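Local coordinates for imidazoleglycerol-phosphate dehydratase (PDB 5DNL) that catalyses the manganese-dependent dehydration of D-erythro-1-(imidazol-4-yl)glycerol 3-phosphate to 3-(imidazol-4-yl)-2-oxopropyl phosphate and water, the sixth step of histidine biosynthesis, at the interface of chains A and B and the interface of chains A and C. Numbering follows the deposited sequence. Chains: chain A/B/C, Imidazoleglycerol-phosphate dehydratase.

Chain A meets chain B in contact 1 and chain C in contacts 2, 3 and 4. Measured throughout between the centres of their C-alpha atoms, contacts 1 and 3 lie about 11 Å apart and share A:Tyr100 on strand 100-104, so one residue faces both neighbours. Contact 4 sits about 10 Å from contact 3, and strand 133-140 serves both. Contact 2 is about 17 Å from contacts 3 and 4 and about 22 Å from contact 1; strand 77-84 supplies residues to contacts 2 and 4. The two-fold A/B contact and the different A/C contacts thus join copies within a 24-subunit assembly, the arrangement typical of this dehydratase family.

Contact 1: the interface of chains A and B. Residues chain A 99-100, 124, 128; chain B 99-100, 124, 128.
A:Arg128 grips B:Pro99, and B:Arg128 grips A:Pro99, across a two-fold, homotypic interface that pairs subunits in the 24-subunit shell typical of imidazoleglycerol-phosphate dehydratases. On each side helix 116-130 presents an arginine and a tryptophan to the loop that leads into strand 100-104 of the partner. A:Arg128 has CG anti to its carbonyl carbon (chi1 -69°) and runs extended as far as NE, sliding past B:Pro99 in the opposite direction and placing the guanidinium beside that residue's carbonyl. It binds side-on: NE donates to B:Pro99 O at 3.1 Å and NH2 donates to the same oxygen at 3.0 Å. The oxygen lies in the guanidinium plane, yet both nitrogens approach from one face of the carbonyl, NH2 well above its plane. B:Arg128 holds A:Pro99 O in the same way, with NE at 3.0 Å. Each guanidinium lies against the indole of its own chain; A:Arg128 NH2 stands 3.4 Å above the A:Trp124 ring, toward the rim, which probably helps to fix its rotation. The indoles meet tip to tip, A:Trp124 CH2 lying 3.8 Å from B:Trp124 CH2. Beside them A:Trp124 CZ2 touches B:Tyr100 CD1, the two side chains crossing at about a right angle. An alanine in place of A:Arg128 would probably leave B:Pro99 O without these two donors and open a gap beside the indole of A:Trp124.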
# COMPACT_ATOMS: atom_id res chain seq x y z
N PRO A 99 -34.35 19.06 20.30
CA PRO A 99 -33.48 18.10 20.99
C PRO A 99 -32.43 17.46 20.08
O PRO A 99 -32.76 16.96 18.99
CB PRO A 99 -34.43 17.04 21.52
CG PRO A 99 -35.71 17.79 21.68
CD PRO A 99 -35.77 18.79 20.57
N TYR A 100 -31.19 17.50 20.54
CA TYR A 100 -30.05 16.96 19.80
C TYR A 100 -28.87 16.85 20.75
O TYR A 100 -28.61 17.79 21.49
CB TYR A 100 -29.63 17.89 18.68
CG TYR A 100 -28.46 17.42 17.87
CD1 TYR A 100 -28.62 16.45 16.89
CD2 TYR A 100 -27.19 17.93 18.09
CE1 TYR A 100 -27.53 16.00 16.14
CE2 TYR A 100 -26.11 17.50 17.32
CZ TYR A 100 -26.29 16.54 16.37
OH TYR A 100 -25.20 16.11 15.63
N TRP A 124 -28.15 12.81 26.18
CA TRP A 124 -29.37 12.72 25.39
C TRP A 124 -30.62 12.93 26.22
O TRP A 124 -31.56 13.58 25.76
CB TRP A 124 -29.47 11.39 24.63
CG TRP A 124 -28.98 11.46 23.22
CD1 TRP A 124 -27.85 10.87 22.72
CD2 TRP A 124 -29.61 12.14 22.14
NE1 TRP A 124 -27.76 11.13 21.36
CE2 TRP A 124 -28.82 11.90 20.99
CE3 TRP A 124 -30.76 12.91 22.02
CZ2 TRP A 124 -29.16 12.44 19.73
CZ3 TRP A 124 -31.09 13.42 20.77
CH2 TRP A 124 -30.30 13.18 19.66
N ARG A 128 -33.23 15.98 25.65
CA ARG A 128 -34.66 15.74 25.46
C ARG A 128 -35.55 16.36 26.54
O ARG A 128 -36.62 16.87 26.21
CB ARG A 128 -34.92 14.24 25.32
CG ARG A 128 -34.39 13.65 24.02
CD ARG A 128 -34.45 12.15 24.03
NE ARG A 128 -33.97 11.61 22.76
CZ ARG A 128 -33.15 10.58 22.62
NH1 ARG A 128 -32.72 9.89 23.68
NH2 ARG A 128 -32.74 10.25 21.40
N PRO B 99 -37.05 11.83 20.88
CA PRO B 99 -36.73 12.31 19.54
C PRO B 99 -35.35 11.89 19.06
O PRO B 99 -34.35 12.11 19.76
CB PRO B 99 -36.80 13.83 19.67
CG PRO B 99 -37.79 14.04 20.78
CD PRO B 99 -37.63 12.90 21.73
N TYR B 100 -35.33 11.30 17.87
CA TYR B 100 -34.09 10.82 17.24
C TYR B 100 -34.38 10.53 15.78
O TYR B 100 -35.38 9.91 15.47
CB TYR B 100 -33.64 9.53 17.89
CG TYR B 100 -32.36 8.95 17.30
CD1 TYR B 100 -31.13 9.48 17.63
CD2 TYR B 100 -32.41 7.90 16.39
CE1 TYR B 100 -29.95 8.97 17.09
CE2 TYR B 100 -31.24 7.37 15.86
CZ TYR B 100 -30.03 7.91 16.19
OH TYR B 100 -28.86 7.38 15.63
N TRP B 124 -35.96 14.96 10.86
CA TRP B 124 -35.69 15.45 12.21
C TRP B 124 -36.84 16.29 12.74
O TRP B 124 -37.16 16.18 13.93
CB TRP B 124 -34.39 16.24 12.27
CG TRP B 124 -33.21 15.45 12.67
CD1 TRP B 124 -32.15 15.10 11.88
CD2 TRP B 124 -32.93 14.94 13.97
NE1 TRP B 124 -31.22 14.39 12.61
CE2 TRP B 124 -31.67 14.28 13.90
CE3 TRP B 124 -33.62 14.96 15.19
CZ2 TRP B 124 -31.09 13.67 15.00
CZ3 TRP B 124 -33.03 14.34 16.29
CH2 TRP B 124 -31.78 13.73 16.18
N ARG B 128 -38.99 15.27 16.05
CA ARG B 128 -39.13 16.21 17.15
C ARG B 128 -40.59 16.58 17.42
O ARG B 128 -40.98 16.69 18.58
CB ARG B 128 -38.26 17.44 16.94
CG ARG B 128 -36.78 17.17 17.09
CD ARG B 128 -35.97 18.38 16.70
NE ARG B 128 -34.54 18.10 16.84
CZ ARG B 128 -33.61 18.31 15.92
NH1 ARG B 128 -33.89 18.94 14.80
NH2 ARG B 128 -32.37 17.91 16.16

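Contact 2: the interface of chains A and C. Residues chain A 76-77, 168-172; chain C 36-37, 160.
C:Phe36, near the end of helix 25-38, pushes its ring into the C-terminal segment of chain A, at an A/C interface of the imidazoleglycerol-phosphate dehydratase fold. Its CG stands anti to the backbone N (chi1 -170°), which carries the ring between A:Arg168 on one face and the A:Thr172 backbone on the other. A:Thr172 CG2 packs 3.5 Å from C:Phe36 CB. Alongside, A:Phe77 CE2 meets C:Tyr37 CE1 at 3.6 Å, the two side chains crossing at about a right angle. The guanidinium of A:Arg168 stacks almost parallel to the phenyl ring, 3° between planes, in a cation-pi contact with NH2 over the ring centre. The same group turns its end to the backbone of C:Phe36: A:Arg168 NH1 and NH2 both donate hydrogen bonds, end-on, to C:Phe36 O, at 2.9 and 3.0 Å. A:Glu170 steadies this arginine side-on, its OE2 making a salt bridge with A:Arg168 NE at 3.1 Å. At the rim A:Arg76 NH1 donates to A:Glu170 O, tying down the segment that carries A:Ser171, which together with A:Arg76 belongs to an inhibitor pocket. C:Tyr37 OH reaches water 1 at 2.7 Å, and that water also joins A:Thr172 N.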
# COMPACT_ATOMS: atom_id res chain seq x y z
N ARG A 76 -30.20 31.58 26.26
CA ARG A 76 -30.33 30.50 25.24
C ARG A 76 -29.00 29.78 24.96
O ARG A 76 -28.96 28.56 24.94
CB ARG A 76 -30.96 30.99 23.93
CG ARG A 76 -31.06 29.91 22.86
CD ARG A 76 -31.67 30.45 21.58
NE ARG A 76 -31.52 29.43 20.54
CZ ARG A 76 -31.77 29.62 19.24
NH1 ARG A 76 -32.27 30.78 18.78
NH2 ARG A 76 -31.56 28.62 18.40
N PHE A 77 -27.95 30.55 24.71
CA PHE A 77 -26.64 30.03 24.37
C PHE A 77 -25.68 30.07 25.54
O PHE A 77 -25.63 31.07 26.25
CB PHE A 77 -26.07 30.82 23.22
CG PHE A 77 -26.87 30.70 21.95
CD1 PHE A 77 -26.67 29.62 21.12
CD2 PHE A 77 -27.82 31.65 21.60
CE1 PHE A 77 -27.40 29.47 19.95
CE2 PHE A 77 -28.56 31.50 20.43
CZ PHE A 77 -28.33 30.42 19.60
N ARG A 168 -34.88 39.68 25.71
CA ARG A 168 -35.69 39.35 24.53
C ARG A 168 -35.80 37.85 24.33
O ARG A 168 -35.04 37.07 24.94
CB ARG A 168 -35.07 40.00 23.27
CG ARG A 168 -33.67 39.48 22.96
CD ARG A 168 -32.98 40.18 21.80
NE ARG A 168 -31.66 39.58 21.60
CZ ARG A 168 -30.80 39.90 20.63
NH1 ARG A 168 -29.65 39.23 20.57
NH2 ARG A 168 -31.07 40.85 19.76
N VAL A 169 -36.73 37.44 23.49
CA VAL A 169 -36.78 36.08 22.95
C VAL A 169 -35.59 35.97 21.98
O VAL A 169 -35.51 36.71 20.98
CB VAL A 169 -38.10 35.79 22.21
CG1 VAL A 169 -38.06 34.41 21.55
CG2 VAL A 169 -39.29 35.89 23.16
N GLU A 170 -34.66 35.06 22.28
CA GLU A 170 -33.39 35.03 21.57
C GLU A 170 -33.47 34.17 20.30
O GLU A 170 -32.77 33.17 20.17
CB GLU A 170 -32.29 34.52 22.51
CG GLU A 170 -31.97 35.48 23.65
CD GLU A 170 -31.15 36.71 23.21
OE1 GLU A 170 -30.53 36.69 22.13
OE2 GLU A 170 -31.10 37.69 24.00
N SER A 171 -34.30 34.59 19.35
CA SER A 171 -34.41 33.95 18.05
C SER A 171 -34.91 34.93 17.03
O SER A 171 -35.90 35.61 17.28
CB SER A 171 -35.37 32.79 18.09
OG SER A 171 -35.51 32.18 16.81
N THR A 172 -34.29 34.94 15.86
CA THR A 172 -34.76 35.77 14.76
C THR A 172 -36.12 35.35 14.24
O THR A 172 -36.79 36.16 13.60
CB THR A 172 -33.78 35.77 13.58
OG1 THR A 172 -33.53 34.42 13.14
CG2 THR A 172 -32.46 36.43 13.96
N PHE C 36 -28.98 40.52 14.55
CA PHE C 36 -29.62 40.09 15.79
C PHE C 36 -28.59 39.75 16.85
O PHE C 36 -28.71 40.20 18.00
CB PHE C 36 -30.54 38.90 15.54
CG PHE C 36 -31.42 38.55 16.70
CD1 PHE C 36 -32.64 39.18 16.87
CD2 PHE C 36 -31.05 37.57 17.58
CE1 PHE C 36 -33.47 38.84 17.94
CE2 PHE C 36 -31.86 37.21 18.64
CZ PHE C 36 -33.07 37.87 18.84
N TYR C 37 -27.57 38.98 16.47
CA TYR C 37 -26.54 38.55 17.41
C TYR C 37 -25.50 39.65 17.68
O TYR C 37 -24.89 39.65 18.75
CB TYR C 37 -25.91 37.21 16.99
CG TYR C 37 -26.96 36.10 17.16
CD1 TYR C 37 -27.12 35.46 18.37
CD2 TYR C 37 -27.84 35.78 16.15
CE1 TYR C 37 -28.09 34.50 18.56
CE2 TYR C 37 -28.84 34.84 16.32
CZ TYR C 37 -28.95 34.18 17.51
OH TYR C 37 -29.93 33.23 17.69
N ARG C 160 -20.06 41.83 18.43
CA ARG C 160 -20.68 42.48 19.61
C ARG C 160 -19.60 42.75 20.67
O ARG C 160 -19.56 43.83 21.26
CB ARG C 160 -21.79 41.61 20.22
CG ARG C 160 -22.56 42.31 21.36
CD ARG C 160 -23.37 41.33 22.18
NE ARG C 160 -24.29 40.48 21.43
CZ ARG C 160 -24.89 39.39 21.91
NH1 ARG C 160 -24.70 38.99 23.17
NH2 ARG C 160 -25.71 38.67 21.14
O HOH W 1 -31.86 33.18 15.78

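Contact 3: the interface of chains A and C. Residues chain A 100, 133, 135; chain C 85-87, 140.
A:His135 points its NE2 at the backbone oxygen of C:Asp85, in the turn between strands 77-84 and 87-94 of chain C; this is part of an A/C interface in the imidazoleglycerol-phosphate dehydratase assembly. The bond, 2.8 Å from A:His135 NE2 to C:Asp85 O, comes in nearly along the C=O axis, with the oxygen 15° out of the imidazole plane. Next to it A:Tyr100 lays one ring face against the peptide between C:Asp85 and C:Asp86. The carbonyl carbon C of C:Asp85 lies 3.7 Å above the A:Tyr100 ring, toward the rim, and A:Tyr100 CZ is 3.8 Å from C:Asp86 CA. An alanine at A:Tyr100 would probably open a gap under this peptide and leave the turn freer to shift. A:Thr133 CG2, anti to its backbone N, faces the backbone of C:Asp85 and leaves OG1 to waters. A:Thr133 OG1 is 2.8 Å from water 3, which also meets C:Asp85 N and OD1. Water 2 provides another link from A:Thr133 OG1 to C:Asp85 OD1. Farther out, A:His135 ND1 reaches water 4 at 2.7 Å, and this water also meets C:Ser140 OG. With ND1 and NE2 both engaged, the imidazole is likely to be held against turning.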
# COMPACT_ATOMS: atom_id res chain seq x y z
N TYR A 100 -31.19 17.50 20.54
CA TYR A 100 -30.05 16.96 19.80
C TYR A 100 -28.87 16.85 20.75
O TYR A 100 -28.61 17.79 21.49
CB TYR A 100 -29.63 17.89 18.68
CG TYR A 100 -28.46 17.42 17.87
CD1 TYR A 100 -28.62 16.45 16.89
CD2 TYR A 100 -27.19 17.93 18.09
CE1 TYR A 100 -27.53 16.00 16.14
CE2 TYR A 100 -26.11 17.50 17.32
CZ TYR A 100 -26.29 16.54 16.37
OH TYR A 100 -25.20 16.11 15.63
N THR A 133 -30.08 21.67 22.18
CA THR A 133 -28.94 21.19 21.41
C THR A 133 -27.73 21.16 22.33
O THR A 133 -27.36 22.18 22.88
CB THR A 133 -28.66 22.20 20.26
OG1 THR A 133 -29.86 22.45 19.50
CG2 THR A 133 -27.57 21.73 19.33
N HIS A 135 -23.58 19.86 22.47
CA HIS A 135 -22.36 19.30 21.94
C HIS A 135 -21.36 19.12 23.08
O HIS A 135 -21.12 20.05 23.85
CB HIS A 135 -21.72 20.22 20.92
CG HIS A 135 -22.42 20.26 19.61
ND1 HIS A 135 -21.98 19.53 18.54
CD2 HIS A 135 -23.50 20.96 19.20
CE1 HIS A 135 -22.79 19.75 17.51
NE2 HIS A 135 -23.71 20.62 17.88
N ASP C 85 -27.97 22.76 15.68
CA ASP C 85 -28.16 21.33 15.54
C ASP C 85 -26.78 20.65 15.36
O ASP C 85 -25.93 20.79 16.23
CB ASP C 85 -29.14 21.04 14.40
CG ASP C 85 -30.52 21.63 14.65
OD1 ASP C 85 -30.74 22.28 15.70
OD2 ASP C 85 -31.40 21.38 13.82
N ASP C 86 -26.55 19.95 14.23
CA ASP C 86 -25.27 19.27 13.99
C ASP C 86 -24.06 20.19 13.91
O ASP C 86 -22.94 19.75 14.18
CB ASP C 86 -25.34 18.47 12.68
CG ASP C 86 -25.80 19.32 11.52
OD1 ASP C 86 -27.00 19.69 11.52
OD2 ASP C 86 -24.97 19.68 10.65
N ALA C 87 -24.28 21.45 13.53
CA ALA C 87 -23.18 22.39 13.28
C ALA C 87 -22.62 22.95 14.59
O ALA C 87 -23.38 23.19 15.54
CB ALA C 87 -23.60 23.56 12.40
N SER C 140 -17.66 21.00 14.05
CA SER C 140 -18.54 19.86 13.78
C SER C 140 -19.61 20.28 12.80
O SER C 140 -19.91 21.46 12.70
CB SER C 140 -19.24 19.39 15.07
OG SER C 140 -18.32 19.01 16.07
O HOH W 2 -30.53 20.76 17.80
O HOH W 3 -29.55 24.55 17.59
O HOH W 4 -19.40 18.74 18.35

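Contact 4: the interface of chains A and C. Residues chain A 79, 81, 90, 92; chain C 81, 88, 139.
C:Ile81 and A:Leu90 hide more surface than any other residues of this patch, where strands of two imidazoleglycerol-phosphate dehydratase subunits, A and C, meet mainly through side chains. C:Ile81, on strand 77-84, takes part through both backbone and side chain. Its O accepts a bond from A:Asn79 ND2 at 2.9 Å, the amide nitrogen lying in the carbonyl plane on a lone pair, while the oxygen sits 18° out of the amide plane. The branch carbon CB of C:Ile81 also rests 3.6 Å from A:Asn79 ND2, the two side chains crossing obliquely. Its CD1 reaches the other way and meets A:Leu90 CD1 tip to tip at 3.9 Å. A:Leu90, on strand 87-94, has CG anti to the backbone N (chi1 167°), and its two methyls divide between different partners. CD1 goes to the isoleucine, whereas CD2 touches the CD1 methyl of C:Leu139. A:Leu90 CD2 also lies 3.9 Å from C:Leu88 CD2. The side chains of A:Leu90 and C:Leu139 cross at about a right angle; with C:Leu88 the meeting is again end to end. C:Leu88 turns its other methyl, CD1, to A:Ser92 CB at 3.6 Å. A:Ser92, which thus touches chain C itself, also donates from OG to A:Asn79 OD1 at 2.7 Å within chain A. With the amide oxygen taken up in this way, ND2 is likely to stay turned toward chain C.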
# COMPACT_ATOMS: atom_id res chain seq x y z
N ASN A 79 -21.49 28.36 26.45
CA ASN A 79 -20.36 27.48 26.17
C ASN A 79 -19.43 27.38 27.35
O ASN A 79 -19.40 28.27 28.21
CB ASN A 79 -19.53 27.97 24.99
CG ASN A 79 -20.33 28.12 23.72
OD1 ASN A 79 -21.00 27.18 23.27
ND2 ASN A 79 -20.22 29.28 23.10
N ILE A 81 -15.20 25.73 28.02
CA ILE A 81 -14.06 24.88 27.70
C ILE A 81 -13.45 24.55 29.04
O ILE A 81 -13.02 25.47 29.74
CB ILE A 81 -13.06 25.53 26.75
CG1 ILE A 81 -13.70 25.73 25.38
CG2 ILE A 81 -11.82 24.66 26.62
CD1 ILE A 81 -12.85 26.49 24.37
N LEU A 90 -14.72 20.80 25.26
CA LEU A 90 -15.62 21.87 24.87
C LEU A 90 -17.07 21.41 25.04
O LEU A 90 -17.44 20.31 24.59
CB LEU A 90 -15.36 22.27 23.42
CG LEU A 90 -16.41 23.17 22.74
CD1 LEU A 90 -16.57 24.53 23.40
CD2 LEU A 90 -16.06 23.32 21.27
N SER A 92 -20.97 22.93 24.41
CA SER A 92 -21.73 24.01 23.80
C SER A 92 -23.20 23.68 23.85
O SER A 92 -23.61 22.59 23.42
CB SER A 92 -21.27 24.20 22.34
OG SER A 92 -21.97 25.27 21.69
N ILE C 81 -18.52 30.72 19.85
CA ILE C 81 -18.72 29.34 19.41
C ILE C 81 -20.22 29.15 19.32
O ILE C 81 -20.92 29.28 20.32
CB ILE C 81 -18.06 28.31 20.33
CG1 ILE C 81 -16.54 28.51 20.25
CG2 ILE C 81 -18.46 26.89 19.92
CD1 ILE C 81 -15.73 27.66 21.24
N LEU C 88 -21.31 23.14 14.61
CA LEU C 88 -20.64 23.80 15.71
C LEU C 88 -19.51 24.60 15.11
O LEU C 88 -18.60 24.01 14.52
CB LEU C 88 -20.09 22.79 16.71
CG LEU C 88 -19.51 23.36 18.00
CD1 LEU C 88 -20.57 24.09 18.78
CD2 LEU C 88 -18.91 22.24 18.85
N LEU C 139 -16.05 23.24 13.72
CA LEU C 139 -15.62 22.19 14.63
C LEU C 139 -16.39 20.89 14.42
O LEU C 139 -15.83 19.80 14.61
CB LEU C 139 -15.78 22.68 16.07
CG LEU C 139 -15.08 24.00 16.40
CD1 LEU C 139 -15.30 24.36 17.86
CD2 LEU C 139 -13.60 23.88 16.10